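Ribonucleoside-diphosphate reductase subunit beta (Streptococcus sanguinis, PDB 4N83) forms the metal-carrying small subunit of a class Ib ribonucleotide reductase, which probably converts ribonucleotides into the deoxyribonucleotides needed for DNA synthesis. Local coordinates at residues Lys52-Lys57 / Asp241-Thr246; Asp80-His85 / Gln203-Glu208; Leu224-Tyr229 / Asp267-Asp272. One frame throughout, in Å; residues are numbered along the deposited sequence.

Overall arrangement
All three contacts join a helical segment or its end to a connecting loop, and none lies at the manganese site. Contacts 1 and 2 sit on opposite sides of the chain's centre, with their own centres about 41 Å apart; contact 3 is about 24 Å from the first and about 25 Å from the second, centre to centre. Contacts 1 and 3 are partly buried and apolar: a leucine methyl meets valine and tryptophan in one, leucine and tyrosines meet leucine and phenylalanine in the other. Both involve the helix pair 211-240 and 246-263 or the loops attached to it. Contact 2, at the surface, depends instead on an arginine-glutamate salt bridge laid over apolar groups.

Contact 1: residues Lys52-Lys57 / Asp241-Thr246; sequences KDLVGK and DTVGWT
A turn of helix 49-78 faces the loop D241-T246, with the backbones nearest at L54 and V243, whose CA atoms are 8.5 Å apart. That spacing is bridged by side chains, chiefly that of L54, which is buried and supplies more than half of the 97 Å² lost between the segments. A single branch does the touching: CD2 of L54 lies 3.7 Å from CG2 of V243 and 3.8 Å from CZ3 of W245. L54 carries CG anti to its own N (chi1 178°), which carries CD2 to the V243 and W245 side chains. V243 and W245 receive it together. CG2 of V243 stands 3.9 Å above one face of the W245 indole plane, displaced toward the rim, while the L54 methyl approaches the same ring obliquely at its six-membered end. G244, between the two, has phi 85°, a left-handed backbone conformation at the turn; V243 and W245 on either side of it both point toward the helix. On the helix itself, NZ of K57 is 3.6 Å from OD2 of D53, a salt bridge spanning one turn. K57 also makes a cation-pi contact with W123, and L54 and K57 both touch L239 near the end of helix 211-240. The W245 ring meets that of Y170. W245 occupies the N-cap position of helix 246-263, and the contact packs the bend of a helical hairpin, 211-240 with 246-263, against helix 49-78 in the all-helical, ferritin-related fold of the ribonucleotide reductase small chain.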
ATOM      1  N   LYS A  52      -9.943  25.035 -21.077  1.00121.64           N
ATOM      2  CA  LYS A  52      -9.009  25.009 -19.940  1.00121.53           C
ATOM      3  C   LYS A  52      -9.715  24.789 -18.601  1.00121.63           C
ATOM      4  O   LYS A  52      -9.221  24.048 -17.750  1.00121.53           O
ATOM      5  CB  LYS A  52      -8.188  26.304 -19.864  1.00122.00           C
ATOM      6  CG  LYS A  52      -6.994  26.353 -20.802  1.00121.32           C
ATOM      7  CD  LYS A  52      -6.140  27.581 -20.528  1.00121.44           C
ATOM      8  CE  LYS A  52      -4.904  27.614 -21.409  1.00120.77           C
ATOM      9  NZ  LYS A  52      -4.112  28.857 -21.198  1.00121.28           N
ATOM     10  N   ASP A  53     -10.863  25.437 -18.420  1.00122.95           N
ATOM     11  CA  ASP A  53     -11.614  25.350 -17.166  1.00122.95           C
ATOM     12  C   ASP A  53     -12.227  23.962 -16.956  1.00121.52           C
ATOM     13  O   ASP A  53     -12.402  23.526 -15.819  1.00122.53           O
ATOM     14  CB  ASP A  53     -12.709  26.424 -17.119  1.00124.87           C
ATOM     15  CG  ASP A  53     -13.156  26.745 -15.703  1.00125.69           C
ATOM     16  OD1 ASP A  53     -12.331  27.262 -14.920  1.00125.69           O
ATOM     17  OD2 ASP A  53     -14.335  26.497 -15.379  1.00127.03           O
ATOM     18  N   LEU A  54     -12.547  23.273 -18.051  1.00119.84           N
ATOM     19  CA  LEU A  54     -13.110  21.924 -17.981  1.00118.36           C
ATOM     20  C   LEU A  54     -12.090  20.891 -17.498  1.00117.11           C
ATOM     21  O   LEU A  54     -12.452  19.936 -16.811  1.00116.65           O
ATOM     22  CB  LEU A  54     -13.658  21.505 -19.349  1.00118.12           C
ATOM     23  CG  LEU A  54     -14.249  20.096 -19.468  1.00117.21           C
ATOM     24  CD1 LEU A  54     -15.373  19.881 -18.465  1.00117.49           C
ATOM     25  CD2 LEU A  54     -14.741  19.853 -20.886  1.00117.98           C
ATOM     26  N   VAL A  55     -10.823  21.085 -17.860  1.00117.17           N
ATOM     27  CA  VAL A  55      -9.758  20.130 -17.530  1.00115.73           C
ATOM     28  C   VAL A  55      -9.501  20.048 -16.021  1.00115.42           C
ATOM     29  O   VAL A  55      -9.386  18.952 -15.469  1.00115.06           O
ATOM     30  CB  VAL A  55      -8.449  20.470 -18.288  1.00115.17           C
ATOM     31  CG1 VAL A  55      -7.277  19.653 -17.765  1.00114.06           C
ATOM     32  CG2 VAL A  55      -8.632  20.228 -19.779  1.00115.05           C
ATOM     33  N   GLY A  56      -9.414  21.202 -15.365  1.00115.95           N
ATOM     34  CA  GLY A  56      -9.179  21.258 -13.920  1.00116.21           C
ATOM     35  C   GLY A  56     -10.330  20.700 -13.099  1.00116.88           C
ATOM     36  O   GLY A  56     -10.112  20.031 -12.087  1.00116.04           O
ATOM     37  N   LYS A  57     -11.557  20.979 -13.537  1.00118.35           N
ATOM     38  CA  LYS A  57     -12.761  20.470 -12.878  1.00119.45           C
ATOM     39  C   LYS A  57     -12.887  18.949 -13.002  1.00118.42           C
ATOM     40  O   LYS A  57     -13.450  18.293 -12.122  1.00117.53           O
ATOM     41  CB  LYS A  57     -14.011  21.136 -13.462  1.00121.41           C
ATOM     42  CG  LYS A  57     -14.172  22.601 -13.084  1.00123.07           C
ATOM     43  CD  LYS A  57     -15.475  23.169 -13.624  1.00124.95           C
ATOM     44  CE  LYS A  57     -15.797  24.518 -13.004  1.00126.55           C
ATOM     45  NZ  LYS A  57     -17.069  25.080 -13.534  1.00128.20           N
ATOM     46  N   ASP A 241     -21.842  20.927 -21.120  1.00135.93           N
ATOM     47  CA  ASP A 241     -22.864  21.612 -21.929  1.00136.75           C
ATOM     48  C   ASP A 241     -22.313  22.784 -22.748  1.00136.76           C
ATOM     49  O   ASP A 241     -22.758  23.011 -23.874  1.00137.47           O
ATOM     50  CB  ASP A 241     -24.045  22.080 -21.063  1.00138.29           C
ATOM     51  CG  ASP A 241     -25.191  21.075 -21.035  1.00138.59           C
ATOM     52  OD1 ASP A 241     -25.511  20.489 -22.093  1.00138.07           O
ATOM     53  OD2 ASP A 241     -25.787  20.881 -19.956  1.00139.12           O
ATOM     54  N   THR A 242     -21.355  23.518 -22.186  1.00135.63           N
ATOM     55  CA  THR A 242     -20.758  24.665 -22.876  1.00136.18           C
ATOM     56  C   THR A 242     -19.879  24.225 -24.048  1.00135.35           C
ATOM     57  O   THR A 242     -20.054  24.699 -25.173  1.00136.16           O
ATOM     58  CB  THR A 242     -19.926  25.535 -21.916  1.00135.51           C
ATOM     59  OG1 THR A 242     -19.014  24.711 -21.181  1.00132.77           O
ATOM     60  CG2 THR A 242     -20.834  26.280 -20.948  1.00137.07           C
ATOM     61  N   VAL A 243     -18.936  23.325 -23.778  1.00133.52           N
ATOM     62  CA  VAL A 243     -18.081  22.756 -24.830  1.00132.50           C
ATOM     63  C   VAL A 243     -18.875  21.870 -25.798  1.00133.60           C
ATOM     64  O   VAL A 243     -18.503  21.730 -26.965  1.00132.77           O
ATOM     65  CB  VAL A 243     -16.877  21.967 -24.254  1.00129.89           C
ATOM     66  CG1 VAL A 243     -15.889  22.920 -23.597  1.00129.38           C
ATOM     67  CG2 VAL A 243     -17.323  20.890 -23.271  1.00128.68           C
ATOM     68  N   GLY A 244     -19.955  21.268 -25.303  1.00135.20           N
ATOM     69  CA  GLY A 244     -20.912  20.552 -26.145  1.00136.33           C
ATOM     70  C   GLY A 244     -20.563  19.105 -26.446  1.00135.59           C
ATOM     71  O   GLY A 244     -20.718  18.657 -27.583  1.00135.86           O
ATOM     72  N   TRP A 245     -20.096  18.374 -25.434  1.00134.71           N
ATOM     73  CA  TRP A 245     -19.861  16.929 -25.556  1.00133.18           C
ATOM     74  C   TRP A 245     -20.749  16.142 -24.583  1.00132.09           C
ATOM     75  O   TRP A 245     -20.437  15.000 -24.243  1.00130.84           O
ATOM     76  CB  TRP A 245     -18.389  16.578 -25.288  1.00132.16           C
ATOM     77  CG  TRP A 245     -17.380  17.452 -25.980  1.00133.55           C
ATOM     78  CD1 TRP A 245     -17.491  18.027 -27.214  1.00134.97           C
ATOM     79  CD2 TRP A 245     -16.085  17.820 -25.483  1.00133.66           C
ATOM     80  NE1 TRP A 245     -16.357  18.746 -27.506  1.00135.30           N
ATOM     81  CE2 TRP A 245     -15.477  18.633 -26.464  1.00134.39           C
ATOM     82  CE3 TRP A 245     -15.383  17.546 -24.301  1.00132.86           C
ATOM     83  CZ2 TRP A 245     -14.199  19.177 -26.298  1.00134.21           C
ATOM     84  CZ3 TRP A 245     -14.113  18.087 -24.138  1.00132.31           C
ATOM     85  CH2 TRP A 245     -13.535  18.893 -25.133  1.00133.11           C
ATOM     86  N   THR A 246     -21.855  16.748 -24.151  1.00131.99           N
ATOM     87  CA  THR A 246     -22.719  16.167 -23.117  1.00130.53           C
ATOM     88  C   THR A 246     -23.269  14.794 -23.503  1.00129.56           C
ATOM     89  O   THR A 246     -23.221  13.858 -22.707  1.00127.41           O
ATOM     90  CB  THR A 246     -23.906  17.099 -22.797  1.00132.29           C
ATOM     91  OG1 THR A 246     -23.414  18.386 -22.405  1.00131.85           O
ATOM     92  CG2 THR A 246     -24.767  16.531 -21.678  1.00132.39           C
TER

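Contact 2: residues Asp80-His85 / Gln203-Glu208; sequences DVRTAH and QLAFNE
R82 and E208 reach for each other from opposite directions, and their flat ends meet with the guanidinium and carboxylate planes turned 46° apart. NH2 of R82 donates to OE2 of E208 at 3.0 Å in a salt bridge; the N-H...O angle of 146° shows a bond that is bent. The donor arrives on the syn side of OE2 but lies 28° out of the carboxylate plane. OE1 of E208 lies at the guanidinium edge, in its plane, yet 3.7 Å from NH1 of R82. A bend at chi3 of R82 turns the guanidinium so that one face covers L204, whose CB sits over its centre, 4.2 Å above the plane. CD2 of L204 is 3.9 Å from NE of R82, and CB of A205 approaches NH1 obliquely. The charged pair thus lies across the surface between the loop that leads into helix 84-111 and the C-terminal end of helix 178-206, two helices of the ferritin-like bundle. Next to R82, T83 is the N-cap of helix 84-111, its OG1 bonded to N of E86. At the other helix end, O of Q203 accepts two bonds, from N of N207 and, at 2.8 Å, from ND2 of N207.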
ATOM      1  N   ASP A  80     -12.738  -7.677   4.704  1.00 92.61           N
ATOM      2  CA  ASP A  80     -13.523  -8.798   4.188  1.00 91.92           C
ATOM      3  C   ASP A  80     -12.667  -9.657   3.260  1.00 88.78           C
ATOM      4  O   ASP A  80     -13.034  -9.923   2.114  1.00 87.37           O
ATOM      5  CB  ASP A  80     -14.754  -8.264   3.460  1.00 92.83           C
ATOM      6  CG  ASP A  80     -15.485  -7.216   4.267  1.00 94.73           C
ATOM      7  OD1 ASP A  80     -16.014  -7.555   5.345  1.00 96.64           O
ATOM      8  OD2 ASP A  80     -15.521  -6.049   3.831  1.00 95.01           O
ATOM      9  N   VAL A  81     -11.528 -10.096   3.788  1.00 87.50           N
ATOM     10  CA  VAL A  81     -10.527 -10.845   3.023  1.00 85.37           C
ATOM     11  C   VAL A  81     -10.781 -12.351   3.105  1.00 84.72           C
ATOM     12  O   VAL A  81     -11.238 -12.856   4.132  1.00 86.73           O
ATOM     13  CB  VAL A  81      -9.093 -10.481   3.506  1.00 84.69           C
ATOM     14  CG1 VAL A  81      -8.218 -11.711   3.722  1.00 83.86           C
ATOM     15  CG2 VAL A  81      -8.439  -9.512   2.531  1.00 83.63           C
ATOM     16  N   ARG A  82     -10.478 -13.057   2.016  1.00 82.13           N
ATOM     17  CA  ARG A  82     -10.619 -14.513   1.956  1.00 81.11           C
ATOM     18  C   ARG A  82      -9.279 -15.182   2.249  1.00 79.40           C
ATOM     19  O   ARG A  82      -9.168 -15.985   3.176  1.00 79.99           O
ATOM     20  CB  ARG A  82     -11.134 -14.949   0.581  1.00 80.22           C
ATOM     21  CG  ARG A  82     -12.429 -14.272   0.155  1.00 81.11           C
ATOM     22  CD  ARG A  82     -12.909 -14.783  -1.193  1.00 80.92           C
ATOM     23  NE  ARG A  82     -13.345 -16.179  -1.134  1.00 82.13           N
ATOM     24  CZ  ARG A  82     -14.565 -16.595  -0.788  1.00 83.56           C
ATOM     25  NH1 ARG A  82     -15.523 -15.731  -0.455  1.00 84.56           N
ATOM     26  NH2 ARG A  82     -14.834 -17.897  -0.775  1.00 83.95           N
ATOM     27  N   THR A  83      -8.267 -14.838   1.456  1.00 77.12           N
ATOM     28  CA  THR A  83      -6.925 -15.401   1.595  1.00 75.82           C
ATOM     29  C   THR A  83      -5.967 -14.340   2.130  1.00 74.98           C
ATOM     30  O   THR A  83      -6.192 -13.148   1.941  1.00 75.25           O
ATOM     31  CB  THR A  83      -6.389 -15.910   0.241  1.00 74.60           C
ATOM     32  OG1 THR A  83      -6.013 -14.799  -0.584  1.00 73.35           O
ATOM     33  CG2 THR A  83      -7.442 -16.744  -0.483  1.00 74.54           C
ATOM     34  N   ALA A  84      -4.890 -14.779   2.777  1.00 74.12           N
ATOM     35  CA  ALA A  84      -3.872 -13.860   3.299  1.00 73.45           C
ATOM     36  C   ALA A  84      -3.246 -13.022   2.185  1.00 71.71           C
ATOM     37  O   ALA A  84      -2.909 -11.854   2.386  1.00 71.64           O
ATOM     38  CB  ALA A  84      -2.792 -14.632   4.042  1.00 73.73           C
ATOM     39  N   HIS A  85      -3.115 -13.631   1.009  1.00 70.43           N
ATOM     40  CA  HIS A  85      -2.479 -12.998  -0.148  1.00 68.79           C
ATOM     41  C   HIS A  85      -3.343 -11.869  -0.697  1.00 68.95           C
ATOM     42  O   HIS A  85      -2.824 -10.873  -1.196  1.00 68.61           O
ATOM     43  CB  HIS A  85      -2.216 -14.035  -1.246  1.00 67.31           C
ATOM     44  CG  HIS A  85      -1.725 -15.351  -0.726  1.00 67.04           C
ATOM     45  ND1 HIS A  85      -2.555 -16.439  -0.560  1.00 67.24           N
ATOM     46  CD2 HIS A  85      -0.498 -15.747  -0.314  1.00 66.92           C
ATOM     47  CE1 HIS A  85      -1.858 -17.452  -0.078  1.00 67.59           C
ATOM     48  NE2 HIS A  85      -0.607 -17.058   0.079  1.00 67.40           N
ATOM     49  N   GLN A 203     -17.767 -12.526  -7.324  1.00 91.54           N
ATOM     50  CA  GLN A 203     -18.442 -13.694  -7.906  1.00 91.72           C
ATOM     51  C   GLN A 203     -18.253 -14.980  -7.095  1.00 91.91           C
ATOM     52  O   GLN A 203     -19.068 -15.895  -7.192  1.00 92.37           O
ATOM     53  CB  GLN A 203     -17.974 -13.925  -9.346  1.00 90.37           C
ATOM     54  CG  GLN A 203     -18.426 -12.850 -10.323  1.00 90.41           C
ATOM     55  CD  GLN A 203     -17.716 -12.942 -11.662  1.00 89.20           C
ATOM     56  OE1 GLN A 203     -17.526 -14.032 -12.201  1.00 88.46           O
ATOM     57  NE2 GLN A 203     -17.325 -11.796 -12.209  1.00 88.76           N
ATOM     58  N   LEU A 204     -17.176 -15.053  -6.316  1.00 92.24           N
ATOM     59  CA  LEU A 204     -16.959 -16.185  -5.412  1.00 93.34           C
ATOM     60  C   LEU A 204     -17.974 -16.166  -4.276  1.00 96.00           C
ATOM     61  O   LEU A 204     -18.615 -17.177  -3.995  1.00 97.30           O
ATOM     62  CB  LEU A 204     -15.531 -16.184  -4.845  1.00 92.57           C
ATOM     63  CG  LEU A 204     -14.519 -17.101  -5.541  1.00 91.28           C
ATOM     64  CD1 LEU A 204     -14.491 -16.889  -7.048  1.00 90.40           C
ATOM     65  CD2 LEU A 204     -13.134 -16.897  -4.947  1.00 90.83           C
ATOM     66  N   ALA A 205     -18.122 -15.007  -3.638  1.00 98.04           N
ATOM     67  CA  ALA A 205     -19.067 -14.839  -2.533  1.00100.49           C
ATOM     68  C   ALA A 205     -20.513 -14.650  -3.009  1.00102.88           C
ATOM     69  O   ALA A 205     -21.442 -14.732  -2.207  1.00105.17           O
ATOM     70  CB  ALA A 205     -18.643 -13.673  -1.651  1.00100.31           C
ATOM     71  N   PHE A 206     -20.698 -14.396  -4.304  1.00103.28           N
ATOM     72  CA  PHE A 206     -22.033 -14.260  -4.897  1.00105.13           C
ATOM     73  C   PHE A 206     -22.655 -15.629  -5.196  1.00106.23           C
ATOM     74  O   PHE A 206     -23.858 -15.822  -5.006  1.00107.49           O
ATOM     75  CB  PHE A 206     -21.953 -13.420  -6.178  1.00104.70           C
ATOM     76  CG  PHE A 206     -23.274 -13.225  -6.870  1.00105.87           C
ATOM     77  CD1 PHE A 206     -24.200 -12.313  -6.381  1.00106.95           C
ATOM     78  CD2 PHE A 206     -23.584 -13.939  -8.022  1.00105.54           C
ATOM     79  CE1 PHE A 206     -25.414 -12.126  -7.022  1.00108.13           C
ATOM     80  CE2 PHE A 206     -24.798 -13.758  -8.666  1.00106.28           C
ATOM     81  CZ  PHE A 206     -25.714 -12.849  -8.164  1.00107.72           C
ATOM     82  N   ASN A 207     -21.831 -16.569  -5.659  1.00106.12           N
ATOM     83  CA  ASN A 207     -22.282 -17.934  -5.969  1.00107.10           C
ATOM     84  C   ASN A 207     -22.356 -18.864  -4.747  1.00108.16           C
ATOM     85  O   ASN A 207     -22.793 -20.010  -4.864  1.00108.20           O
ATOM     86  CB  ASN A 207     -21.389 -18.558  -7.053  1.00105.47           C
ATOM     87  CG  ASN A 207     -21.707 -18.037  -8.445  1.00104.72           C
ATOM     88  OD1 ASN A 207     -22.708 -18.426  -9.049  1.00104.91           O
ATOM     89  ND2 ASN A 207     -20.855 -17.160  -8.964  1.00103.87           N
ATOM     90  N   GLU A 208     -21.929 -18.373  -3.584  1.00109.10           N
ATOM     91  CA  GLU A 208     -22.059 -19.118  -2.328  1.00111.03           C
ATOM     92  C   GLU A 208     -23.415 -18.876  -1.654  1.00113.16           C
ATOM     93  O   GLU A 208     -23.867 -19.693  -0.851  1.00113.70           O
ATOM     94  CB  GLU A 208     -20.924 -18.753  -1.371  1.00110.82           C
ATOM     95  CG  GLU A 208     -19.586 -19.360  -1.763  1.00109.03           C
ATOM     96  CD  GLU A 208     -18.421 -18.814  -0.958  1.00108.55           C
ATOM     97  OE1 GLU A 208     -18.574 -17.765  -0.296  1.00109.04           O
ATOM     98  OE2 GLU A 208     -17.340 -19.439  -0.991  1.00107.91           O
TER

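Contact 3: residues Leu224-Tyr229 / Asp267-Asp272; sequences LLYTLY and DPLFPD
The backbone N atoms of L269 and F270 both turn to one acceptor, OD1 of N258 on helix 246-263; the bond from F270 is sound and that from L269 weak. The grip probably helps to hold the loop D267-D272 at L269 and F270, both of which point toward segment 224-229 of helix 211-240. The closest CA atoms, those of L225 and L269, are 10.4 Å apart, so the 203 Å² buried here comes from long side chains meeting in the gap. F270 contributes most. Its ring is presented edge-on to L225, whose CD2 lies near the ring plane at 4.5 Å from CE1. The Y229 ring approaches F270 from one helical turn further on, with centroids 5.6 Å apart and planes at 48°, an oblique pairing. Y229 has CG anti to its N (chi1 174°), which carries the ring out from the helix to the phenylalanine. At the more exposed border, Y226 starts off along the flank of the helix, but its phenol end comes nearer the loop: CD2 of L269 lies 3.7 Å from OH of Y226 and 4.1 Å from CZ of Y226, reached obliquely to the ring. R254 of helix 246-263 ties both segments together, its NH1 hydrogen-bonded to OH of Y229 and its NE in a salt bridge with OD1 of D272. On the inward side, L225 also touches F155 of helix 148-160. Apolar contacts across the segments and polar ties to helix 246-263 thus lay the loop between helices 246-263 and 279-285 over an outer hairpin of the helical ribonucleotide reductase small-chain fold.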
ATOM      1  N   LEU A 224     -28.719   0.954  -7.099  1.00133.84           N
ATOM      2  CA  LEU A 224     -27.534   1.791  -6.916  1.00133.34           C
ATOM      3  C   LEU A 224     -26.964   2.244  -8.263  1.00132.03           C
ATOM      4  O   LEU A 224     -26.395   3.331  -8.366  1.00131.37           O
ATOM      5  CB  LEU A 224     -26.462   1.035  -6.124  1.00132.49           C
ATOM      6  CG  LEU A 224     -25.294   1.861  -5.576  1.00132.16           C
ATOM      7  CD1 LEU A 224     -25.742   2.733  -4.412  1.00134.15           C
ATOM      8  CD2 LEU A 224     -24.150   0.954  -5.148  1.00130.41           C
ATOM      9  N   LEU A 225     -27.119   1.406  -9.288  1.00131.59           N
ATOM     10  CA  LEU A 225     -26.627   1.720 -10.631  1.00131.15           C
ATOM     11  C   LEU A 225     -27.370   2.918 -11.225  1.00132.17           C
ATOM     12  O   LEU A 225     -26.744   3.881 -11.669  1.00131.90           O
ATOM     13  CB  LEU A 225     -26.759   0.496 -11.553  1.00131.43           C
ATOM     14  CG  LEU A 225     -25.842   0.437 -12.785  1.00130.58           C
ATOM     15  CD1 LEU A 225     -25.773  -0.981 -13.334  1.00129.75           C
ATOM     16  CD2 LEU A 225     -26.279   1.405 -13.879  1.00131.48           C
ATOM     17  N   TYR A 226     -28.701   2.856 -11.222  1.00133.64           N
ATOM     18  CA  TYR A 226     -29.530   3.925 -11.793  1.00134.27           C
ATOM     19  C   TYR A 226     -29.418   5.251 -11.030  1.00134.27           C
ATOM     20  O   TYR A 226     -29.469   6.319 -11.639  1.00133.14           O
ATOM     21  CB  TYR A 226     -31.001   3.492 -11.880  1.00136.55           C
ATOM     22  CG  TYR A 226     -31.327   2.638 -13.090  1.00135.88           C
ATOM     23  CD1 TYR A 226     -31.459   3.210 -14.353  1.00135.91           C
ATOM     24  CD2 TYR A 226     -31.510   1.261 -12.973  1.00134.71           C
ATOM     25  CE1 TYR A 226     -31.759   2.438 -15.463  1.00135.05           C
ATOM     26  CE2 TYR A 226     -31.811   0.481 -14.077  1.00133.84           C
ATOM     27  CZ  TYR A 226     -31.934   1.073 -15.320  1.00133.88           C
ATOM     28  OH  TYR A 226     -32.232   0.303 -16.419  1.00132.84           O
ATOM     29  N   THR A 227     -29.268   5.178  -9.707  1.00134.85           N
ATOM     30  CA  THR A 227     -29.127   6.378  -8.874  1.00136.31           C
ATOM     31  C   THR A 227     -27.810   7.103  -9.151  1.00136.52           C
ATOM     32  O   THR A 227     -27.780   8.333  -9.240  1.00137.27           O
ATOM     33  CB  THR A 227     -29.196   6.044  -7.368  1.00135.70           C
ATOM     34  OG1 THR A 227     -30.367   5.264  -7.098  1.00136.81           O
ATOM     35  CG2 THR A 227     -29.236   7.319  -6.528  1.00136.43           C
ATOM     36  N   LEU A 228     -26.728   6.333  -9.274  1.00135.88           N
ATOM     37  CA  LEU A 228     -25.409   6.882  -9.603  1.00134.08           C
ATOM     38  C   LEU A 228     -25.354   7.391 -11.041  1.00133.88           C
ATOM     39  O   LEU A 228     -24.659   8.363 -11.328  1.00133.44           O
ATOM     40  CB  LEU A 228     -24.314   5.831  -9.387  1.00131.77           C
ATOM     41  CG  LEU A 228     -24.020   5.460  -7.931  1.00132.04           C
ATOM     42  CD1 LEU A 228     -23.204   4.178  -7.862  1.00130.52           C
ATOM     43  CD2 LEU A 228     -23.304   6.593  -7.212  1.00132.16           C
ATOM     44  N   TYR A 229     -26.083   6.725 -11.935  1.00134.77           N
ATOM     45  CA  TYR A 229     -26.177   7.140 -13.336  1.00135.51           C
ATOM     46  C   TYR A 229     -26.952   8.451 -13.487  1.00136.50           C
ATOM     47  O   TYR A 229     -26.552   9.325 -14.258  1.00136.30           O
ATOM     48  CB  TYR A 229     -26.835   6.036 -14.173  1.00136.82           C
ATOM     49  CG  TYR A 229     -27.103   6.420 -15.613  1.00138.92           C
ATOM     50  CD1 TYR A 229     -26.056   6.681 -16.493  1.00138.10           C
ATOM     51  CD2 TYR A 229     -28.406   6.512 -16.099  1.00141.84           C
ATOM     52  CE1 TYR A 229     -26.299   7.030 -17.812  1.00138.93           C
ATOM     53  CE2 TYR A 229     -28.659   6.859 -17.415  1.00142.58           C
ATOM     54  CZ  TYR A 229     -27.603   7.117 -18.267  1.00141.03           C
ATOM     55  OH  TYR A 229     -27.854   7.462 -19.573  1.00141.68           O
ATOM     56  N   ASP A 267     -24.716  -9.277 -16.614  1.00108.91           N
ATOM     57  CA  ASP A 267     -24.889  -9.073 -18.049  1.00109.10           C
ATOM     58  C   ASP A 267     -24.867  -7.583 -18.399  1.00110.18           C
ATOM     59  O   ASP A 267     -25.236  -6.749 -17.570  1.00109.89           O
ATOM     60  CB  ASP A 267     -26.205  -9.708 -18.505  1.00109.97           C
ATOM     61  CG  ASP A 267     -26.278 -11.191 -18.180  1.00109.07           C
ATOM     62  OD1 ASP A 267     -25.354 -11.934 -18.571  1.00107.22           O
ATOM     63  OD2 ASP A 267     -27.258 -11.615 -17.533  1.00110.20           O
ATOM     64  N   PRO A 268     -24.430  -7.244 -19.628  1.00111.05           N
ATOM     65  CA  PRO A 268     -24.364  -5.844 -20.059  1.00111.68           C
ATOM     66  C   PRO A 268     -25.751  -5.233 -20.261  1.00113.59           C
ATOM     67  O   PRO A 268     -26.551  -5.759 -21.037  1.00114.58           O
ATOM     68  CB  PRO A 268     -23.603  -5.920 -21.387  1.00110.72           C
ATOM     69  CG  PRO A 268     -23.873  -7.290 -21.900  1.00110.35           C
ATOM     70  CD  PRO A 268     -23.969  -8.166 -20.685  1.00110.07           C
ATOM     71  N   LEU A 269     -26.019  -4.126 -19.571  1.00114.29           N
ATOM     72  CA  LEU A 269     -27.360  -3.541 -19.524  1.00116.08           C
ATOM     73  C   LEU A 269     -27.689  -2.734 -20.781  1.00116.94           C
ATOM     74  O   LEU A 269     -28.692  -2.999 -21.447  1.00118.65           O
ATOM     75  CB  LEU A 269     -27.503  -2.658 -18.277  1.00116.44           C
ATOM     76  CG  LEU A 269     -28.923  -2.296 -17.835  1.00118.28           C
ATOM     77  CD1 LEU A 269     -29.667  -3.523 -17.327  1.00118.90           C
ATOM     78  CD2 LEU A 269     -28.883  -1.217 -16.763  1.00118.67           C
ATOM     79  N   PHE A 270     -26.842  -1.760 -21.104  1.00115.99           N
ATOM     80  CA  PHE A 270     -27.112  -0.821 -22.198  1.00116.52           C
ATOM     81  C   PHE A 270     -26.704  -1.381 -23.564  1.00115.56           C
ATOM     82  O   PHE A 270     -25.854  -2.268 -23.641  1.00112.83           O
ATOM     83  CB  PHE A 270     -26.388   0.503 -21.942  1.00116.32           C
ATOM     84  CG  PHE A 270     -26.827   1.197 -20.684  1.00117.49           C
ATOM     85  CD1 PHE A 270     -26.167   0.971 -19.484  1.00116.47           C
ATOM     86  CD2 PHE A 270     -27.906   2.072 -20.699  1.00119.54           C
ATOM     87  CE1 PHE A 270     -26.572   1.607 -18.321  1.00117.66           C
ATOM     88  CE2 PHE A 270     -28.315   2.711 -19.540  1.00120.72           C
ATOM     89  CZ  PHE A 270     -27.647   2.479 -18.350  1.00120.00           C
ATOM     90  N   PRO A 271     -27.312  -0.860 -24.649  1.00117.37           N
ATOM     91  CA  PRO A 271     -26.966  -1.285 -26.007  1.00117.53           C
ATOM     92  C   PRO A 271     -25.775  -0.535 -26.624  1.00116.76           C
ATOM     93  O   PRO A 271     -25.367  -0.858 -27.743  1.00115.24           O
ATOM     94  CB  PRO A 271     -28.244  -0.978 -26.792  1.00119.73           C
ATOM     95  CG  PRO A 271     -28.817   0.211 -26.103  1.00120.79           C
ATOM     96  CD  PRO A 271     -28.435   0.099 -24.650  1.00119.51           C
ATOM     97  N   ASP A 272     -25.228   0.447 -25.907  1.00117.04           N
ATOM     98  CA  ASP A 272     -24.120   1.258 -26.419  1.00116.63           C
ATOM     99  C   ASP A 272     -22.823   0.452 -26.489  1.00114.70           C
ATOM    100  O   ASP A 272     -22.246   0.104 -25.459  1.00113.89           O
ATOM    101  CB  ASP A 272     -23.905   2.497 -25.544  1.00116.98           C
ATOM    102  CG  ASP A 272     -25.083   3.453 -25.579  1.00119.32           C
ATOM    103  OD1 ASP A 272     -24.901   4.628 -25.194  1.00119.58           O
ATOM    104  OD2 ASP A 272     -26.188   3.037 -25.986  1.00121.05           O
TER